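Local coordinates for laccase (Botrytis aclada, PDB 3SQR), which is a multicopper oxidase that probably couples oxidation of phenolic substrates such as hydroquinones to the reduction of dioxygen to water, at residues V199-I213 against L225-D237. Residues are numbered along the deposited sequence; the frame is centred on the assembly and turned at random.
Sequences VIFLQDWAHESVFEI and LENTLMNGTNTFD. With NAG (2-acetamido-2-deoxy-beta-D-glucopyranose), chain C; NAG (2-acetamido-2-deoxy-beta-D-glucopyranose), chain B; NAG (2-acetamido-2-deoxy-beta-D-glucopyranose), chain K; NAG (2-acetamido-2-deoxy-beta-D-glucopyranose), chain D.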
# COMPACT_ATOMS: atom_id res chain seq x y z
N VAL A 199 -8.32 1.50 11.52
CA VAL A 199 -8.05 1.95 10.15
C VAL A 199 -9.28 2.60 9.56
O VAL A 199 -10.46 2.23 9.88
CB VAL A 199 -7.59 0.77 9.28
CG1 VAL A 199 -7.53 1.14 7.82
CG2 VAL A 199 -6.16 0.28 9.66
N ILE A 200 -9.06 3.57 8.73
CA ILE A 200 -10.10 4.10 7.82
C ILE A 200 -9.53 3.98 6.43
O ILE A 200 -8.55 4.66 6.08
CB ILE A 200 -10.42 5.60 8.08
CG1 ILE A 200 -10.91 5.78 9.52
CG2 ILE A 200 -11.43 6.13 7.03
CD1 ILE A 200 -11.20 7.21 9.94
N PHE A 201 -10.05 3.02 5.66
CA PHE A 201 -9.70 2.85 4.29
C PHE A 201 -10.34 3.88 3.40
O PHE A 201 -11.49 4.26 3.58
CB PHE A 201 -10.08 1.46 3.80
CG PHE A 201 -9.25 0.36 4.41
CD1 PHE A 201 -7.95 0.17 3.97
CD2 PHE A 201 -9.76 -0.46 5.39
CE1 PHE A 201 -7.19 -0.81 4.51
CE2 PHE A 201 -9.01 -1.48 5.92
CZ PHE A 201 -7.73 -1.67 5.46
N LEU A 202 -9.56 4.40 2.48
CA LEU A 202 -10.05 5.36 1.48
C LEU A 202 -9.82 4.70 0.12
O LEU A 202 -8.72 4.27 -0.18
CB LEU A 202 -9.32 6.68 1.62
CG LEU A 202 -9.34 7.39 2.95
CD1 LEU A 202 -8.29 8.51 2.95
CD2 LEU A 202 -10.77 7.87 3.24
N GLN A 203 -10.85 4.59 -0.71
CA GLN A 203 -10.68 3.97 -2.01
C GLN A 203 -11.75 4.45 -2.98
O GLN A 203 -12.80 4.95 -2.59
CB GLN A 203 -10.76 2.46 -1.91
CG GLN A 203 -12.11 2.00 -1.38
CD GLN A 203 -12.19 0.53 -1.08
OE1 GLN A 203 -12.41 0.14 0.04
NE2 GLN A 203 -12.13 -0.29 -2.12
N ASP A 204 -11.43 4.28 -4.24
CA ASP A 204 -12.41 4.26 -5.31
C ASP A 204 -13.15 2.93 -5.17
O ASP A 204 -12.74 2.04 -4.42
CB ASP A 204 -11.76 4.41 -6.72
CG ASP A 204 -10.49 3.61 -6.90
OD1 ASP A 204 -10.30 2.57 -6.21
OD2 ASP A 204 -9.67 4.02 -7.76
N TRP A 205 -14.24 2.80 -5.91
CA TRP A 205 -14.96 1.54 -5.88
C TRP A 205 -15.81 1.41 -7.11
O TRP A 205 -16.69 2.27 -7.35
CB TRP A 205 -15.87 1.49 -4.66
CG TRP A 205 -16.56 0.21 -4.53
CD1 TRP A 205 -17.92 -0.00 -4.59
CD2 TRP A 205 -15.97 -1.07 -4.29
NE1 TRP A 205 -18.19 -1.34 -4.45
CE2 TRP A 205 -17.02 -2.03 -4.26
CE3 TRP A 205 -14.67 -1.51 -4.12
CZ2 TRP A 205 -16.79 -3.37 -4.06
CZ3 TRP A 205 -14.43 -2.86 -3.94
CH2 TRP A 205 -15.51 -3.77 -3.89
N ALA A 206 -15.52 0.38 -7.91
CA ALA A 206 -16.26 0.15 -9.13
C ALA A 206 -17.59 -0.53 -8.78
O ALA A 206 -17.70 -1.12 -7.70
CB ALA A 206 -15.47 -0.73 -10.07
N HIS A 207 -18.56 -0.46 -9.70
CA HIS A 207 -19.79 -1.28 -9.57
C HIS A 207 -19.79 -2.45 -10.46
O HIS A 207 -20.87 -2.96 -10.83
CB HIS A 207 -21.03 -0.43 -9.76
CG HIS A 207 -21.31 0.45 -8.59
ND1 HIS A 207 -22.29 1.41 -8.61
CD2 HIS A 207 -20.75 0.49 -7.36
CE1 HIS A 207 -22.30 2.02 -7.44
NE2 HIS A 207 -21.37 1.49 -6.66
N GLU A 208 -18.57 -2.97 -10.75
CA GLU A 208 -18.35 -4.19 -11.45
C GLU A 208 -16.89 -4.60 -11.17
O GLU A 208 -16.11 -3.80 -10.71
CB GLU A 208 -18.57 -4.00 -12.94
CG GLU A 208 -17.67 -2.90 -13.58
CD GLU A 208 -18.06 -1.46 -13.25
OE1 GLU A 208 -19.27 -1.22 -13.19
OE2 GLU A 208 -17.17 -0.55 -13.10
N SER A 209 -16.54 -5.84 -11.49
CA SER A 209 -15.18 -6.32 -11.25
C SER A 209 -14.25 -5.51 -12.10
O SER A 209 -14.49 -5.31 -13.29
CB SER A 209 -15.04 -7.77 -11.64
OG SER A 209 -13.69 -8.29 -11.56
N VAL A 210 -13.12 -5.16 -11.52
CA VAL A 210 -12.05 -4.47 -12.23
C VAL A 210 -11.64 -5.30 -13.46
O VAL A 210 -11.14 -4.77 -14.47
CB VAL A 210 -10.83 -4.27 -11.25
CG1 VAL A 210 -10.23 -5.59 -10.84
CG2 VAL A 210 -9.74 -3.45 -11.89
N PHE A 211 -11.74 -6.60 -13.33
CA PHE A 211 -11.33 -7.51 -14.42
C PHE A 211 -12.22 -7.38 -15.66
O PHE A 211 -11.80 -7.79 -16.76
CB PHE A 211 -11.23 -8.95 -13.99
CG PHE A 211 -10.17 -9.19 -12.97
CD1 PHE A 211 -8.85 -9.21 -13.36
CD2 PHE A 211 -10.49 -9.36 -11.64
CE1 PHE A 211 -7.85 -9.41 -12.47
CE2 PHE A 211 -9.50 -9.56 -10.69
CZ PHE A 211 -8.17 -9.62 -11.11
N GLU A 212 -13.41 -6.83 -15.48
CA GLU A 212 -14.28 -6.54 -16.63
C GLU A 212 -13.90 -5.30 -17.40
O GLU A 212 -14.29 -5.12 -18.59
CB GLU A 212 -15.72 -6.44 -16.15
CG GLU A 212 -16.11 -7.81 -15.62
CD GLU A 212 -17.54 -8.18 -15.80
OE1 GLU A 212 -18.42 -7.32 -15.53
OE2 GLU A 212 -17.77 -9.39 -16.11
N ILE A 213 -13.13 -4.42 -16.76
CA ILE A 213 -12.82 -3.15 -17.36
C ILE A 213 -11.35 -3.01 -17.72
O ILE A 213 -10.93 -1.97 -18.24
CB ILE A 213 -13.33 -2.00 -16.48
CG1 ILE A 213 -13.00 -2.22 -15.04
CG2 ILE A 213 -14.89 -2.01 -16.47
CD1 ILE A 213 -13.53 -1.14 -14.11
N LEU A 225 -14.46 5.35 -12.10
CA LEU A 225 -15.25 4.32 -11.42
C LEU A 225 -16.48 4.93 -10.83
O LEU A 225 -16.64 6.17 -10.70
CB LEU A 225 -14.40 3.61 -10.35
CG LEU A 225 -13.14 2.95 -10.90
CD1 LEU A 225 -12.39 2.22 -9.82
CD2 LEU A 225 -13.43 2.03 -12.10
N GLU A 226 -17.40 4.06 -10.43
CA GLU A 226 -18.76 4.53 -10.13
C GLU A 226 -18.91 5.17 -8.80
O GLU A 226 -19.77 6.00 -8.59
CB GLU A 226 -19.70 3.36 -10.23
CG GLU A 226 -20.00 2.88 -11.63
CD GLU A 226 -18.87 2.10 -12.33
OE1 GLU A 226 -18.00 1.52 -11.66
OE2 GLU A 226 -18.80 2.14 -13.58
N ASN A 227 -18.05 4.84 -7.85
CA ASN A 227 -18.23 5.41 -6.55
C ASN A 227 -16.88 5.38 -5.80
O ASN A 227 -15.84 5.11 -6.42
CB ASN A 227 -19.28 4.64 -5.75
CG ASN A 227 -20.00 5.50 -4.76
OD1 ASN A 227 -19.84 6.71 -4.72
ND2 ASN A 227 -20.84 4.84 -3.89
N THR A 228 -16.93 5.75 -4.54
CA THR A 228 -15.80 5.62 -3.60
C THR A 228 -16.34 4.96 -2.34
O THR A 228 -17.55 4.98 -2.11
CB THR A 228 -15.18 6.96 -3.25
OG1 THR A 228 -16.10 7.73 -2.45
CG2 THR A 228 -14.80 7.77 -4.55
N LEU A 229 -15.45 4.42 -1.50
CA LEU A 229 -15.83 3.89 -0.17
C LEU A 229 -14.92 4.47 0.84
O LEU A 229 -13.72 4.68 0.59
CB LEU A 229 -15.71 2.40 -0.09
CG LEU A 229 -16.57 1.57 -1.06
CD1 LEU A 229 -16.20 0.14 -0.96
CD2 LEU A 229 -18.02 1.74 -0.78
N MET A 230 -15.52 4.76 2.00
CA MET A 230 -14.77 5.14 3.15
C MET A 230 -14.99 4.09 4.19
O MET A 230 -16.09 3.87 4.68
CB MET A 230 -15.20 6.52 3.69
CG MET A 230 -14.38 7.00 4.80
SD MET A 230 -14.70 8.73 5.28
CE MET A 230 -14.16 9.63 3.84
N ASN A 231 -13.90 3.45 4.57
CA ASN A 231 -13.92 2.27 5.39
C ASN A 231 -14.97 1.29 4.97
O ASN A 231 -15.66 0.74 5.80
CB ASN A 231 -14.03 2.61 6.86
CG ASN A 231 -13.20 1.68 7.70
OD1 ASN A 231 -12.07 1.34 7.35
ND2 ASN A 231 -13.75 1.25 8.78
N GLY A 232 -15.06 1.08 3.66
CA GLY A 232 -15.89 0.04 3.12
C GLY A 232 -17.33 0.43 2.86
O GLY A 232 -18.08 -0.41 2.46
N THR A 233 -17.70 1.68 3.09
CA THR A 233 -19.09 2.11 2.86
C THR A 233 -19.24 3.47 2.23
O THR A 233 -18.34 4.31 2.31
CB THR A 233 -19.87 2.00 4.19
OG1 THR A 233 -21.25 2.11 3.90
CG2 THR A 233 -19.42 3.08 5.14
N ASN A 234 -20.39 3.69 1.57
CA ASN A 234 -20.78 4.98 1.12
C ASN A 234 -22.25 4.94 0.71
O ASN A 234 -22.85 3.86 0.64
CB ASN A 234 -19.95 5.44 -0.09
CG ASN A 234 -19.87 6.94 -0.23
OD1 ASN A 234 -20.60 7.67 0.45
ND2 ASN A 234 -18.92 7.42 -1.05
N THR A 235 -22.82 6.12 0.56
CA THR A 235 -24.11 6.28 -0.07
C THR A 235 -24.00 6.02 -1.55
O THR A 235 -22.91 6.03 -2.16
CB THR A 235 -24.62 7.67 0.14
OG1 THR A 235 -23.63 8.65 -0.28
CG2 THR A 235 -25.02 7.86 1.57
N PHE A 236 -25.13 5.75 -2.19
CA PHE A 236 -25.20 5.81 -3.63
C PHE A 236 -26.68 5.99 -3.98
O PHE A 236 -27.53 5.31 -3.41
CB PHE A 236 -24.68 4.54 -4.26
CG PHE A 236 -24.46 4.64 -5.73
CD1 PHE A 236 -23.38 5.36 -6.24
CD2 PHE A 236 -25.27 3.96 -6.63
CE1 PHE A 236 -23.18 5.44 -7.63
CE2 PHE A 236 -25.10 4.05 -8.01
CZ PHE A 236 -24.02 4.76 -8.52
N ASP A 237 -26.95 6.85 -4.95
CA ASP A 237 -28.33 7.13 -5.34
C ASP A 237 -28.78 6.11 -6.34
O ASP A 237 -28.39 6.12 -7.52
CB ASP A 237 -28.41 8.55 -5.91
CG ASP A 237 -29.85 8.98 -6.23
OD1 ASP A 237 -30.76 8.14 -6.12
OD2 ASP A 237 -30.00 10.19 -6.54
C1 NAG C . -13.08 0.33 9.66
C2 NAG C . -13.29 0.69 11.13
C3 NAG C . -12.47 -0.28 11.95
C4 NAG C . -12.86 -1.73 11.67
C5 NAG C . -12.96 -1.99 10.13
C6 NAG C . -13.94 -3.09 9.84
C7 NAG C . -13.34 2.88 12.17
C8 NAG C . -12.61 4.17 12.50
N2 NAG C . -12.71 1.96 11.44
O3 NAG C . -12.56 -0.01 13.33
O4 NAG C . -11.87 -2.61 12.24
O5 NAG C . -13.58 -0.94 9.43
O6 NAG C . -13.73 -3.57 8.51
O7 NAG C . -14.49 2.64 12.54
C1 NAG B . -12.12 -11.90 -16.87
C2 NAG B . -13.42 -11.14 -16.97
C3 NAG B . -13.86 -10.99 -18.42
C4 NAG B . -12.68 -10.54 -19.30
C5 NAG B . -11.47 -11.39 -19.06
C6 NAG B . -10.20 -11.03 -19.87
C7 NAG B . -14.98 -11.42 -15.10
C8 NAG B . -16.05 -12.31 -14.50
N2 NAG B . -14.43 -11.86 -16.21
O3 NAG B . -14.85 -10.02 -18.41
O4 NAG B . -13.01 -10.63 -20.68
O5 NAG B . -11.16 -11.27 -17.66
O6 NAG B . -9.94 -9.69 -19.63
O7 NAG B . -14.66 -10.36 -14.64
C1 NAG K . -23.42 13.31 -3.61
C2 NAG K . -24.81 13.01 -3.12
C3 NAG K . -25.81 14.04 -3.72
C4 NAG K . -25.28 15.42 -3.37
C5 NAG K . -23.91 15.61 -3.99
C6 NAG K . -23.33 16.95 -3.61
C7 NAG K . -25.07 10.66 -2.56
C8 NAG K . -25.35 9.28 -3.05
N2 NAG K . -25.10 11.65 -3.48
O3 NAG K . -27.08 13.80 -3.17
O4 NAG K . -26.06 16.45 -3.88
O5 NAG K . -23.08 14.67 -3.40
O6 NAG K . -21.96 16.85 -3.92
O7 NAG K . -24.79 10.83 -1.35
C1 NAG D . -9.06 -13.78 -12.89
C2 NAG D . -8.66 -13.62 -14.34
C3 NAG D . -9.41 -12.60 -15.17
C4 NAG D . -10.88 -12.89 -15.02
C5 NAG D . -11.24 -13.05 -13.53
C6 NAG D . -12.64 -13.61 -13.32
C7 NAG D . -6.34 -14.48 -14.38
C8 NAG D . -4.92 -14.02 -14.62
N2 NAG D . -7.23 -13.48 -14.50
O3 NAG D . -8.93 -12.68 -16.50
O4 NAG D . -11.68 -11.87 -15.52
O5 NAG D . -10.43 -13.98 -12.86
O6 NAG D . -13.09 -13.22 -12.05
O7 NAG D . -6.57 -15.66 -14.14
O HOH W 1 -12.98 1.89 2.04
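L225 divides its two methyls: CD1 packs on CB and CG of D204, while CD2 touches both A206 CB and I213 CD1. The side chain of E226 bends at its second torsion (chi2 74°), bringing OE1 to H207 N at 2.8 Å, a bond that meets the carboxylate from above its plane. The same OE1 is 2.7 Å from E208 OE2, a distance at which one of the two acids is probably protonated. E226 CB lies over one face of the H207 imidazole, displaced toward the rim, 3.8 Å from the ring centroid. From N227 to L229 the pairing with 203-205 is antiparallel: N227 and W205 exchange two backbone bonds, as do L229 and Q203. L229 CD1 sits over the indole of W205, 3.7 Å from the centroid of its five-membered ring, and L229 CB flanks Q203 CG. M230 meets I200 and L202, its CG 3.8 Å from I200 CG2. A type I' turn, M230 to T233, follows; N231 N donates to F201 O, and its OD1 accepts from F201 N at 3.1 Å, while ND2 carries an N-linked sugar whose N2 donates to V199 O. Farther on, F236 offers its ring face to the H207 edge (planes 81° apart), a T-shaped stack. Strand 227-230 is the outermost strand on one side of a cupredoxin-type sheet, next to 195-205, which pairs in parallel with 262-269; beyond the strands, W530 of helix 529-533 packs against I213.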